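Local atomic coordinates of EscN (Escherichia coli O127:H6, PDB entry 2OBL), a protein that belongs to the type III secretion ATPases, with a P-loop domain resembling the nucleotide-binding domain of the ATP synthase alpha/beta family. Residues G190-S195 / N229-D234; T170-A175 / S198-L203; K202-A207 / R237-G242; A103-R108 / M142-T147. The protein carries 1 engineered substitution. All coordinates share one frame; numbering follows the deposited sequence.

Contact 1: G190-S195 / N229-D234; sequences GGFPPS and NDPIGD. With CA (calcium ion), chain B.
Phe192 meets Pro231 and Ile232, and its ring is the centre of the contact. From CB, the chi1 of -66° sets CG beside the backbone N and turns the ring toward the first turn of helix 231-239. CG lies near Ile232 CD1. Along one flank of the ring, CD1 lies 3.9 Å from Ile232 CD1; on the other, CD2 lies 3.8 Å from Pro231 CG, which CE2 also approaches. CE1 and CE2 both lie under Ile232 CG1, and at the tip CZ comes to 3.6 Å from it. That methylene stands over the middle of one ring face, 12° off the normal, in a CH-pi contact. The two side chains cross at about a right angle. Ala173 of helix 169-182 and Phe197 of helix 194-204 also pack on this patch.

Behind these apolar groups lies a polar scaffold. Asp230 is the N-cap of helix 231-239: its OD1 takes a nearly straight bond from Gly233 N (3.1 Å, 171°), met from above the carboxylate plane, and a weak one from Ile232 N. Asn229 OD1 binds the calcium ion at 2.4 Å, and Asp234 grips it with both carboxylate oxygens. A water on the metal also accepts from Asp230 N at 2.9 Å. Capping bonds and calcium ligands thus hold the first helical turn together, while its join to the Phe192 loop is apolar.

Contact 2: T170-A175 / S198-L203; sequences TRYARA and SSLPKL
Tyr172 reaches across from helix 169-182 to touch Ser199, Leu200 and Leu203 of helix 194-204. Its hydroxyl donates to Ser199 OG, with OH and OG 2.7 Å apart and the serine oxygen lying at the ring edge, in plane. Leu203 brings a methyl over one face: CD1 sits 3.6 Å from Tyr172 CZ and makes a CH-pi contact displaced from the ring centre toward the hydroxyl end. Leu200 adds a looser touch, its CD2 being 4.4 Å from Tyr172 CE2.

One step outward are the groups that aim these atoms. Tyr172 holds CG anti to its backbone N (chi1 153°), which extends the ring away from its own helix. Ser199 OG lies between the backbone N and the carbonyl carbon, close to its own helix, where it is also hydrogen-bonded to Val196 O; the serine therefore relays the phenol into the backbone of the preceding turn.

The two short helical segments run at 134° to each other, their axes 11.6 Å apart at closest, a separation that one long aromatic side chain can span. Met142, Ala145 and Phe146 of helix 138-156 pack against Tyr172, while Leu200 continues to Ile232 on helix 231-239 and Thr170 leans on Val221 of strand 214-222.

Contact 3: K202-A207 / R237-G242; sequences KLLERA and RSILDG
Leu204 and Ile239 have the closest backbones here, their CA atoms 8.0 Å apart, with a type I beta turn from Leu204 to Ala207 on one side, closed by Ala207 N bonding to Leu204 O at 3.2 Å, and on the other a chain that passes through Leu240 and Asp241 into strand 242-245.

Side chains alone bridge the gap, and a single methyl does most of the work. Leu204 CD2 reaches Ile239 CG2 at 3.7 Å and lies 4.1 Å from Leu240 CD2, so one methyl touches two consecutive residues, which meet it from directions roughly at right angles. Ile239 offers its short branch: with chi1 at -62°, CG1 lies beside the backbone N and CG2 opposite it, facing the leucine. The longer arm is used differently, its CD1 lying 4.0 Å from Pro201 N on the previous turn of helix 194-204. Other neighbours of Leu204 include Tyr219 of strand 214-222, while Leu240 rests on Phe77 of strand 73-78.

The polar ties run through a third party. Arg73 bonds to Leu204 O through NH1 and forms a salt bridge to Asp241 OD2 through NE, so one guanidinium serves both segments. Between the segments themselves, cohesion is purely apolar and non-directional; Arg73 adds directional bonds to both and so ties them to strand 73-78, which Gly242 also joins by backbone bonding to Gly75.

Contact 4: A103-R108 / M142-T147; sequences ALIGER and MKAAFT
Ile105 drives its long arm against Ala144 and Ala145, and this is the tight part of the contact. CG1 lies beside the backbone N, anti to the carbonyl carbon (chi1 -55°), and the extended chain carries CD1 onto the helix surface: it comes to 3.9 Å from Ala145 N, 4.0 Å from Ala144 CB and 4.3 Å from Ala145 CB. The methyl thus rests on backbone as well as side chains, an approach that two successive small residues permit.

Ala103, two residues earlier on the same strand face, makes a looser touch, its CB 4.4 Å from Ala144 O. On the far flank of the helix, Met142 and Lys143 start their side chains away from the strand and are partly exposed, though Met142 still packs on Tyr172.

Strand and helix segments run nearly antiparallel (173°), with axes 8.5 Å apart. Helix 138-156 is the connection of a beta-alpha-beta crossover from strand 127-132 to strand 161-167, and strand 99-105, lying between those two in the parallel sheet, forms the floor beneath it. Leu104 points the other way and meets helix 109-116, so the sheet is covered on both sides.

Overall arrangement
All four contacts belong to one alpha/beta domain and rest mostly on buried side chains, but their chemistry follows their place. Contact 4 joins sheet to helix and is apolar throughout; contact 2, between two helices, adds a hydrogen bond between buried hydroxyls. Contacts 1 and 3 both join helix 194-204 or its lead-in to helix 231-239, one near each end; contact 1 lies farthest from the centre of the chain (about 20 Å between centres), has the exposed Gly190 at its margin and carries the metal. An Arg171-Glu107 salt bridge links contacts 2 and 4. Phe192 and Ile232 touch Ala173, joining contacts 1 and 2, while the segments of contacts 2 and 3 overlap at Lys202 and Leu203.

Contact 1: G190-S195 / N229-D234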
loop_
_atom_site.group_PDB
_atom_site.type_symbol
_atom_site.label_atom_id
_atom_site.label_comp_id
_atom_site.label_asym_id
_atom_site.label_seq_id
_atom_site.Cartn_x
_atom_site.Cartn_y
_atom_site.Cartn_z
ATOM N N GLY A 190 3.319 11.765 21.793
ATOM C CA GLY A 190 4.139 12.149 20.635
ATOM C C GLY A 190 3.669 13.404 19.928
ATOM O O GLY A 190 3.950 13.601 18.745
ATOM N N GLY A 191 2.932 14.256 20.639
ATOM C CA GLY A 191 2.396 15.467 20.026
ATOM C C GLY A 191 0.989 15.329 19.455
ATOM O O GLY A 191 0.387 16.333 19.033
ATOM N N PHE A 192 0.455 14.106 19.477
ATOM C CA PHE A 192 -0.867 13.812 18.913
ATOM C C PHE A 192 -1.980 13.833 19.945
ATOM O O PHE A 192 -1.838 13.251 21.017
ATOM C CB PHE A 192 -0.867 12.449 18.197
ATOM C CG PHE A 192 0.007 12.418 16.972
ATOM C CD1 PHE A 192 -0.489 12.841 15.742
ATOM C CD2 PHE A 192 1.327 12.001 17.059
ATOM C CE1 PHE A 192 0.307 12.859 14.615
ATOM C CE2 PHE A 192 2.148 11.999 15.934
ATOM C CZ PHE A 192 1.645 12.431 14.703
ATOM N N PRO A 193 -3.106 14.483 19.610
ATOM C CA PRO A 193 -4.253 14.409 20.521
ATOM C C PRO A 193 -5.067 13.117 20.355
ATOM O O PRO A 193 -4.953 12.407 19.333
ATOM C CB PRO A 193 -5.087 15.624 20.127
ATOM C CG PRO A 193 -4.795 15.808 18.632
ATOM C CD PRO A 193 -3.373 15.324 18.426
ATOM N N PRO A 194 -5.891 12.806 21.362
ATOM C CA PRO A 194 -6.745 11.630 21.334
ATOM C C PRO A 194 -7.527 11.422 20.033
ATOM O O PRO A 194 -7.633 10.275 19.578
ATOM C CB PRO A 194 -7.687 11.861 22.526
ATOM C CG PRO A 194 -6.839 12.635 23.492
ATOM C CD PRO A 194 -6.033 13.564 22.620
ATOM N N SER A 195 -8.029 12.498 19.429
ATOM C CA SER A 195 -8.848 12.399 18.209
ATOM C C SER A 195 -8.163 11.669 17.045
ATOM O O SER A 195 -8.808 10.947 16.289
ATOM C CB SER A 195 -9.319 13.773 17.732
ATOM O OG SER A 195 -8.234 14.652 17.467
ATOM N N ASN A 229 10.048 8.261 18.304
ATOM C CA ASN A 229 8.887 7.379 18.170
ATOM C C ASN A 229 7.799 7.986 17.275
ATOM O O ASN A 229 7.496 9.189 17.370
ATOM C CB ASN A 229 8.296 7.007 19.533
ATOM C CG ASN A 229 7.279 5.886 19.422
ATOM O OD1 ASN A 229 7.511 4.909 18.710
ATOM N ND2 ASN A 229 6.153 6.028 20.099
ATOM N N ASP A 230 7.238 7.155 16.398
ATOM C CA ASP A 230 6.032 7.521 15.640
ATOM C C ASP A 230 4.859 6.682 16.147
ATOM O O ASP A 230 4.661 5.547 15.715
ATOM C CB ASP A 230 6.239 7.339 14.125
ATOM C CG ASP A 230 4.927 7.345 13.342
ATOM O OD1 ASP A 230 3.927 7.853 13.881
ATOM O OD2 ASP A 230 4.903 6.813 12.211
ATOM N N PRO A 231 4.072 7.249 17.058
ATOM C CA PRO A 231 3.002 6.484 17.674
ATOM C C PRO A 231 1.839 6.186 16.715
ATOM O O PRO A 231 1.083 5.252 16.956
ATOM C CB PRO A 231 2.542 7.386 18.816
ATOM C CG PRO A 231 2.834 8.758 18.347
ATOM C CD PRO A 231 4.139 8.630 17.587
ATOM N N ILE A 232 1.709 6.978 15.650
ATOM C CA ILE A 232 0.665 6.741 14.641
ATOM C C ILE A 232 0.999 5.452 13.891
ATOM O O ILE A 232 0.154 4.561 13.770
ATOM C CB ILE A 232 0.554 7.930 13.653
ATOM C CG1 ILE A 232 0.092 9.191 14.384
ATOM C CG2 ILE A 232 -0.376 7.591 12.479
ATOM C CD1 ILE A 232 -1.263 9.032 15.107
ATOM N N GLY A 233 2.236 5.346 13.416
ATOM C CA GLY A 233 2.702 4.138 12.705
ATOM C C GLY A 233 2.525 2.914 13.591
ATOM O O GLY A 233 2.147 1.842 13.110
ATOM N N ASP A 234 2.791 3.087 14.887
ATOM C CA ASP A 234 2.704 1.964 15.835
ATOM C C ASP A 234 1.263 1.476 15.932
ATOM O O ASP A 234 1.005 0.280 15.914
ATOM C CB ASP A 234 3.211 2.335 17.239
ATOM C CG ASP A 234 4.709 2.594 17.280
ATOM O OD1 ASP A 234 5.394 2.420 16.260
ATOM O OD2 ASP A 234 5.209 2.993 18.345
HETATM CA CA CA B . 7.495 2.862 17.487
HETATM O O HOH W 1 7.430 4.409 15.565
#

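Contact 2: T170-A175 / S198-L203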
loop_
_atom_site.group_PDB
_atom_site.type_symbol
_atom_site.label_atom_id
_atom_site.label_comp_id
_atom_site.label_asym_id
_atom_site.label_seq_id
_atom_site.Cartn_x
_atom_site.Cartn_y
_atom_site.Cartn_z
ATOM N N THR A 170 0.597 8.824 7.470
ATOM C CA THR A 170 1.463 9.685 8.285
ATOM C C THR A 170 1.098 11.167 8.157
ATOM O O THR A 170 0.957 11.873 9.156
ATOM C CB THR A 170 2.931 9.490 7.880
ATOM O OG1 THR A 170 3.300 8.126 8.125
ATOM C CG2 THR A 170 3.844 10.445 8.675
ATOM N N ARG A 171 0.951 11.645 6.925
ATOM C CA ARG A 171 0.658 13.072 6.726
ATOM C C ARG A 171 -0.801 13.394 6.970
ATOM O O ARG A 171 -1.133 14.520 7.385
ATOM C CB ARG A 171 1.146 13.553 5.357
ATOM C CG ARG A 171 2.676 13.528 5.253
ATOM C CD ARG A 171 3.177 14.367 4.087
ATOM N NE ARG A 171 4.567 14.064 3.738
ATOM C CZ ARG A 171 5.607 14.753 4.183
ATOM N NH1 ARG A 171 5.414 15.787 4.995
ATOM N NH2 ARG A 171 6.841 14.421 3.801
ATOM N N TYR A 172 -1.671 12.403 6.768
ATOM C CA TYR A 172 -3.052 12.534 7.200
ATOM C C TYR A 172 -3.070 12.798 8.705
ATOM O O TYR A 172 -3.781 13.689 9.186
ATOM C CB TYR A 172 -3.876 11.260 6.939
ATOM C CG TYR A 172 -5.012 11.175 7.931
ATOM C CD1 TYR A 172 -6.178 11.915 7.744
ATOM C CD2 TYR A 172 -4.904 10.407 9.091
ATOM C CE1 TYR A 172 -7.197 11.889 8.670
ATOM C CE2 TYR A 172 -5.924 10.370 10.022
ATOM C CZ TYR A 172 -7.070 11.122 9.806
ATOM O OH TYR A 172 -8.086 11.095 10.732
ATOM N N ALA A 173 -2.301 12.001 9.444
ATOM C CA ALA A 173 -2.294 12.091 10.919
ATOM C C ALA A 173 -1.734 13.423 11.414
ATOM O O ALA A 173 -2.203 13.973 12.418
ATOM C CB ALA A 173 -1.526 10.922 11.526
ATOM N N ARG A 174 -0.723 13.940 10.722
ATOM C CA ARG A 174 -0.150 15.221 11.105
ATOM C C ARG A 174 -1.179 16.326 10.870
ATOM O O ARG A 174 -1.294 17.245 11.674
ATOM C CB ARG A 174 1.127 15.503 10.323
ATOM C CG ARG A 174 2.284 14.593 10.741
ATOM C CD ARG A 174 3.453 14.794 9.795
ATOM N NE ARG A 174 4.536 13.861 10.079
ATOM C CZ ARG A 174 5.609 13.724 9.307
ATOM N NH1 ARG A 174 5.735 14.471 8.212
ATOM N NH2 ARG A 174 6.563 12.859 9.636
ATOM N N ALA A 175 -1.928 16.229 9.780
ATOM C CA ALA A 175 -3.011 17.194 9.527
ATOM C C ALA A 175 -4.090 17.069 10.611
ATOM O O ALA A 175 -4.530 18.062 11.177
ATOM C CB ALA A 175 -3.614 16.979 8.129
ATOM N N SER A 198 -8.145 7.805 17.745
ATOM C CA SER A 198 -9.448 7.179 17.577
ATOM C C SER A 198 -9.903 7.176 16.110
ATOM O O SER A 198 -10.704 6.332 15.712
ATOM C CB SER A 198 -10.480 7.798 18.519
ATOM O OG SER A 198 -10.769 9.128 18.158
ATOM N N SER A 199 -9.353 8.073 15.289
ATOM C CA SER A 199 -9.764 8.138 13.873
ATOM C C SER A 199 -9.185 6.980 13.063
ATOM O O SER A 199 -9.756 6.577 12.042
ATOM C CB SER A 199 -9.365 9.472 13.228
ATOM O OG SER A 199 -7.982 9.455 12.853
ATOM N N LEU A 200 -8.045 6.452 13.506
ATOM C CA LEU A 200 -7.344 5.433 12.716
ATOM C C LEU A 200 -8.164 4.164 12.496
ATOM O O LEU A 200 -8.345 3.744 11.357
ATOM C CB LEU A 200 -5.967 5.098 13.314
ATOM C CG LEU A 200 -4.940 6.228 13.341
ATOM C CD1 LEU A 200 -3.673 5.769 14.065
ATOM C CD2 LEU A 200 -4.613 6.672 11.911
ATOM N N PRO A 201 -8.647 3.529 13.578
ATOM C CA PRO A 201 -9.439 2.331 13.303
ATOM C C PRO A 201 -10.758 2.639 12.599
ATOM O O PRO A 201 -11.262 1.810 11.842
ATOM C CB PRO A 201 -9.674 1.728 14.693
ATOM C CG PRO A 201 -9.488 2.850 15.647
ATOM C CD PRO A 201 -8.480 3.773 15.023
ATOM N N LYS A 202 -11.299 3.828 12.821
ATOM C CA LYS A 202 -12.545 4.214 12.158
ATOM C C LYS A 202 -12.347 4.303 10.644
ATOM O O LYS A 202 -13.190 3.857 9.877
ATOM C CB LYS A 202 -13.060 5.542 12.703
ATOM C CG LYS A 202 -13.510 5.457 14.152
ATOM C CD LYS A 202 -14.682 6.366 14.406
ATOM C CE LYS A 202 -15.407 5.974 15.674
ATOM N NZ LYS A 202 -16.810 6.486 15.659
ATOM N N LEU A 203 -11.221 4.871 10.224
ATOM C CA LEU A 203 -10.865 4.893 8.805
ATOM C C LEU A 203 -10.576 3.509 8.238
ATOM O O LEU A 203 -11.085 3.136 7.183
ATOM C CB LEU A 203 -9.634 5.771 8.574
ATOM C CG LEU A 203 -9.879 7.270 8.447
ATOM C CD1 LEU A 203 -8.557 8.016 8.613
ATOM C CD2 LEU A 203 -10.517 7.612 7.098
#

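Contact 3: K202-A207 / R237-G242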
loop_
_atom_site.group_PDB
_atom_site.type_symbol
_atom_site.label_atom_id
_atom_site.label_comp_id
_atom_site.label_asym_id
_atom_site.label_seq_id
_atom_site.Cartn_x
_atom_site.Cartn_y
_atom_site.Cartn_z
ATOM N N LYS A 202 -11.299 3.828 12.821
ATOM C CA LYS A 202 -12.545 4.214 12.158
ATOM C C LYS A 202 -12.347 4.303 10.644
ATOM O O LYS A 202 -13.190 3.857 9.877
ATOM C CB LYS A 202 -13.060 5.542 12.703
ATOM C CG LYS A 202 -13.510 5.457 14.152
ATOM C CD LYS A 202 -14.682 6.366 14.406
ATOM C CE LYS A 202 -15.407 5.974 15.674
ATOM N NZ LYS A 202 -16.810 6.486 15.659
ATOM N N LEU A 203 -11.221 4.871 10.224
ATOM C CA LEU A 203 -10.865 4.893 8.805
ATOM C C LEU A 203 -10.576 3.509 8.238
ATOM O O LEU A 203 -11.085 3.136 7.183
ATOM C CB LEU A 203 -9.634 5.771 8.574
ATOM C CG LEU A 203 -9.879 7.270 8.447
ATOM C CD1 LEU A 203 -8.557 8.016 8.613
ATOM C CD2 LEU A 203 -10.517 7.612 7.098
ATOM N N LEU A 204 -9.738 2.747 8.925
ATOM C CA LEU A 204 -9.289 1.474 8.384
ATOM C C LEU A 204 -10.395 0.445 8.361
ATOM O O LEU A 204 -10.425 -0.445 7.488
ATOM C CB LEU A 204 -8.067 0.951 9.160
ATOM C CG LEU A 204 -6.731 1.383 8.560
ATOM C CD1 LEU A 204 -6.592 2.888 8.504
ATOM C CD2 LEU A 204 -5.567 0.747 9.341
ATOM N N GLU A 205 -11.319 0.560 9.312
ATOM C CA GLU A 205 -12.391 -0.417 9.411
ATOM C C GLU A 205 -13.402 -0.263 8.273
ATOM O O GLU A 205 -14.231 -1.137 8.063
ATOM C CB GLU A 205 -13.065 -0.362 10.792
ATOM C CG GLU A 205 -12.164 -0.878 11.931
ATOM C CD GLU A 205 -12.880 -0.942 13.280
ATOM O OE1 GLU A 205 -14.120 -0.811 13.299
ATOM O OE2 GLU A 205 -12.201 -1.134 14.321
ATOM N N ARG A 206 -13.309 0.832 7.519
ATOM C CA ARG A 206 -14.183 1.022 6.356
ATOM C C ARG A 206 -13.745 0.253 5.103
ATOM O O ARG A 206 -14.552 -0.011 4.222
ATOM C CB ARG A 206 -14.394 2.508 6.071
ATOM C CG ARG A 206 -15.252 3.166 7.137
ATOM C CD ARG A 206 -15.168 4.670 7.081
ATOM N NE ARG A 206 -15.879 5.226 5.937
ATOM C CZ ARG A 206 -15.970 6.532 5.703
ATOM N NH1 ARG A 206 -15.390 7.395 6.539
ATOM N NH2 ARG A 206 -16.641 6.971 4.654
ATOM N N ALA A 207 -12.471 -0.121 5.034
ATOM C CA ALA A 207 -11.998 -1.030 3.990
ATOM C C ALA A 207 -12.492 -2.441 4.321
ATOM O O ALA A 207 -12.868 -2.713 5.467
ATOM C CB ALA A 207 -10.469 -1.003 3.927
ATOM N N ARG A 237 0.396 -0.395 12.786
ATOM C CA ARG A 237 0.965 -1.757 12.824
ATOM C C ARG A 237 0.037 -2.752 13.493
ATOM O O ARG A 237 -0.100 -3.901 13.058
ATOM C CB ARG A 237 2.312 -1.774 13.551
ATOM C CG ARG A 237 3.443 -1.195 12.744
ATOM C CD ARG A 237 4.741 -1.451 13.499
ATOM N NE ARG A 237 5.915 -0.951 12.787
ATOM C CZ ARG A 237 6.720 -1.711 12.049
ATOM N NH1 ARG A 237 6.464 -3.009 11.881
ATOM N NH2 ARG A 237 7.776 -1.163 11.454
ATOM N N SER A 238 -0.562 -2.317 14.589
ATOM C CA SER A 238 -1.407 -3.185 15.395
ATOM C C SER A 238 -2.791 -3.446 14.784
ATOM O O SER A 238 -3.500 -4.352 15.221
ATOM C CB SER A 238 -1.524 -2.622 16.822
ATOM O OG SER A 238 -0.292 -2.778 17.521
ATOM N N ILE A 239 -3.164 -2.671 13.772
ATOM C CA ILE A 239 -4.467 -2.828 13.126
ATOM C C ILE A 239 -4.385 -3.570 11.803
ATOM O O ILE A 239 -5.336 -4.255 11.427
ATOM C CB ILE A 239 -5.105 -1.469 12.800
ATOM C CG1 ILE A 239 -5.363 -0.638 14.063
ATOM C CG2 ILE A 239 -6.414 -1.673 12.037
ATOM C CD1 ILE A 239 -5.651 0.825 13.747
ATOM N N LEU A 240 -3.281 -3.387 11.083
ATOM C CA LEU A 240 -3.146 -3.889 9.702
ATOM C C LEU A 240 -3.237 -5.408 9.570
ATOM O O LEU A 240 -2.941 -6.139 10.519
ATOM C CB LEU A 240 -1.821 -3.421 9.102
ATOM C CG LEU A 240 -1.653 -1.917 8.863
ATOM C CD1 LEU A 240 -0.168 -1.630 8.585
ATOM C CD2 LEU A 240 -2.528 -1.443 7.724
ATOM N N ASP A 241 -3.618 -5.859 8.378
ATOM C CA ASP A 241 -3.664 -7.274 8.017
ATOM C C ASP A 241 -2.399 -7.702 7.274
ATOM O O ASP A 241 -2.222 -8.880 6.979
ATOM C CB ASP A 241 -4.843 -7.550 7.092
ATOM C CG ASP A 241 -6.178 -7.112 7.677
ATOM O OD1 ASP A 241 -6.405 -7.369 8.879
ATOM O OD2 ASP A 241 -6.996 -6.524 6.931
ATOM N N GLY A 242 -1.536 -6.747 6.951
ATOM C CA GLY A 242 -0.292 -7.072 6.269
ATOM C C GLY A 242 0.566 -5.833 6.234
ATOM O O GLY A 242 0.050 -4.722 6.315
#

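Contact 4: A103-R108 / M142-T147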
loop_
_atom_site.group_PDB
_atom_site.type_symbol
_atom_site.label_atom_id
_atom_site.label_comp_id
_atom_site.label_asym_id
_atom_site.label_seq_id
_atom_site.Cartn_x
_atom_site.Cartn_y
_atom_site.Cartn_z
ATOM N N ALA A 103 -5.409 8.806 -2.480
ATOM C CA ALA A 103 -5.365 9.978 -1.649
ATOM C C ALA A 103 -3.905 10.349 -1.530
ATOM O O ALA A 103 -3.102 9.602 -0.933
ATOM C CB ALA A 103 -5.970 9.716 -0.287
ATOM N N LEU A 104 -3.547 11.472 -2.147
ATOM C CA LEU A 104 -2.178 11.975 -2.097
ATOM C C LEU A 104 -2.143 13.193 -1.184
ATOM O O LEU A 104 -2.571 14.295 -1.564
ATOM C CB LEU A 104 -1.693 12.337 -3.500
ATOM C CG LEU A 104 -1.808 11.233 -4.557
ATOM C CD1 LEU A 104 -1.292 11.730 -5.897
ATOM C CD2 LEU A 104 -1.040 10.010 -4.108
ATOM N N ILE A 105 -1.643 12.979 0.025
ATOM C CA ILE A 105 -1.781 13.945 1.103
ATOM C C ILE A 105 -0.445 14.499 1.603
ATOM O O ILE A 105 0.458 13.754 2.002
ATOM C CB ILE A 105 -2.537 13.307 2.315
ATOM C CG1 ILE A 105 -3.899 12.719 1.867
ATOM C CG2 ILE A 105 -2.643 14.317 3.479
ATOM C CD1 ILE A 105 -4.675 12.011 2.986
ATOM N N GLY A 106 -0.325 15.819 1.589
ATOM C CA GLY A 106 0.712 16.508 2.358
ATOM C C GLY A 106 2.069 16.712 1.707
ATOM O O GLY A 106 2.990 17.229 2.346
ATOM N N GLU A 107 2.211 16.296 0.452
ATOM C CA GLU A 107 3.478 16.519 -0.264
ATOM C C GLU A 107 3.399 17.787 -1.107
ATOM O O GLU A 107 2.333 18.385 -1.247
ATOM C CB GLU A 107 3.862 15.314 -1.144
ATOM C CG GLU A 107 3.826 13.950 -0.454
ATOM C CD GLU A 107 4.988 13.691 0.479
ATOM O OE1 GLU A 107 6.047 14.347 0.333
ATOM O OE2 GLU A 107 4.840 12.812 1.370
ATOM N N ARG A 108 4.533 18.211 -1.656
ATOM C CA ARG A 108 4.541 19.368 -2.549
ATOM C C ARG A 108 4.054 18.978 -3.940
ATOM O O ARG A 108 4.106 17.809 -4.316
ATOM C CB ARG A 108 5.940 19.969 -2.633
ATOM C CG ARG A 108 6.358 20.698 -1.374
ATOM C CD ARG A 108 7.776 21.213 -1.485
ATOM N NE ARG A 108 8.734 20.140 -1.746
ATOM C CZ ARG A 108 9.372 19.966 -2.901
ATOM N NH1 ARG A 108 9.154 20.797 -3.917
ATOM N NH2 ARG A 108 10.234 18.961 -3.038
ATOM N N MET A 142 -6.675 16.692 6.315
ATOM C CA MET A 142 -7.326 15.666 7.120
ATOM C C MET A 142 -8.549 15.090 6.402
ATOM O O MET A 142 -8.739 13.870 6.357
ATOM C CB MET A 142 -7.750 16.236 8.465
ATOM C CG MET A 142 -8.554 15.259 9.299
ATOM S SD MET A 142 -9.109 16.042 10.803
ATOM C CE MET A 142 -9.720 14.613 11.702
ATOM N N LYS A 143 -9.388 15.965 5.847
ATOM C CA LYS A 143 -10.637 15.502 5.224
ATOM C C LYS A 143 -10.383 14.623 4.004
ATOM O O LYS A 143 -11.202 13.755 3.665
ATOM C CB LYS A 143 -11.558 16.690 4.879
ATOM C CG LYS A 143 -12.275 17.285 6.099
ATOM C CD LYS A 143 -12.939 18.626 5.772
ATOM C CE LYS A 143 -13.794 19.123 6.945
ATOM N NZ LYS A 143 -14.797 20.158 6.496
ATOM N N ALA A 144 -9.235 14.816 3.354
ATOM C CA ALA A 144 -8.915 14.037 2.145
ATOM C C ALA A 144 -8.992 12.536 2.391
ATOM O O ALA A 144 -9.410 11.792 1.522
ATOM C CB ALA A 144 -7.540 14.409 1.583
ATOM N N ALA A 145 -8.573 12.093 3.577
ATOM C CA ALA A 145 -8.596 10.686 3.904
ATOM C C ALA A 145 -10.041 10.150 3.921
ATOM O O ALA A 145 -10.312 9.034 3.472
ATOM C CB ALA A 145 -7.947 10.458 5.255
ATOM N N PHE A 146 -10.949 10.944 4.466
ATOM C CA PHE A 146 -12.358 10.549 4.555
ATOM C C PHE A 146 -13.022 10.654 3.193
ATOM O O PHE A 146 -13.791 9.786 2.807
ATOM C CB PHE A 146 -13.081 11.410 5.590
ATOM C CG PHE A 146 -12.602 11.184 6.993
ATOM C CD1 PHE A 146 -13.256 10.273 7.819
ATOM C CD2 PHE A 146 -11.501 11.878 7.492
ATOM C CE1 PHE A 146 -12.816 10.043 9.123
ATOM C CE2 PHE A 146 -11.045 11.651 8.786
ATOM C CZ PHE A 146 -11.703 10.734 9.603
ATOM N N THR A 147 -12.711 11.713 2.458
ATOM C CA THR A 147 -13.232 11.872 1.100
ATOM C C THR A 147 -12.869 10.674 0.222
ATOM O O THR A 147 -13.731 10.078 -0.438
ATOM C CB THR A 147 -12.674 13.151 0.467
ATOM O OG1 THR A 147 -13.263 14.285 1.120
ATOM C CG2 THR A 147 -12.950 13.191 -1.035
#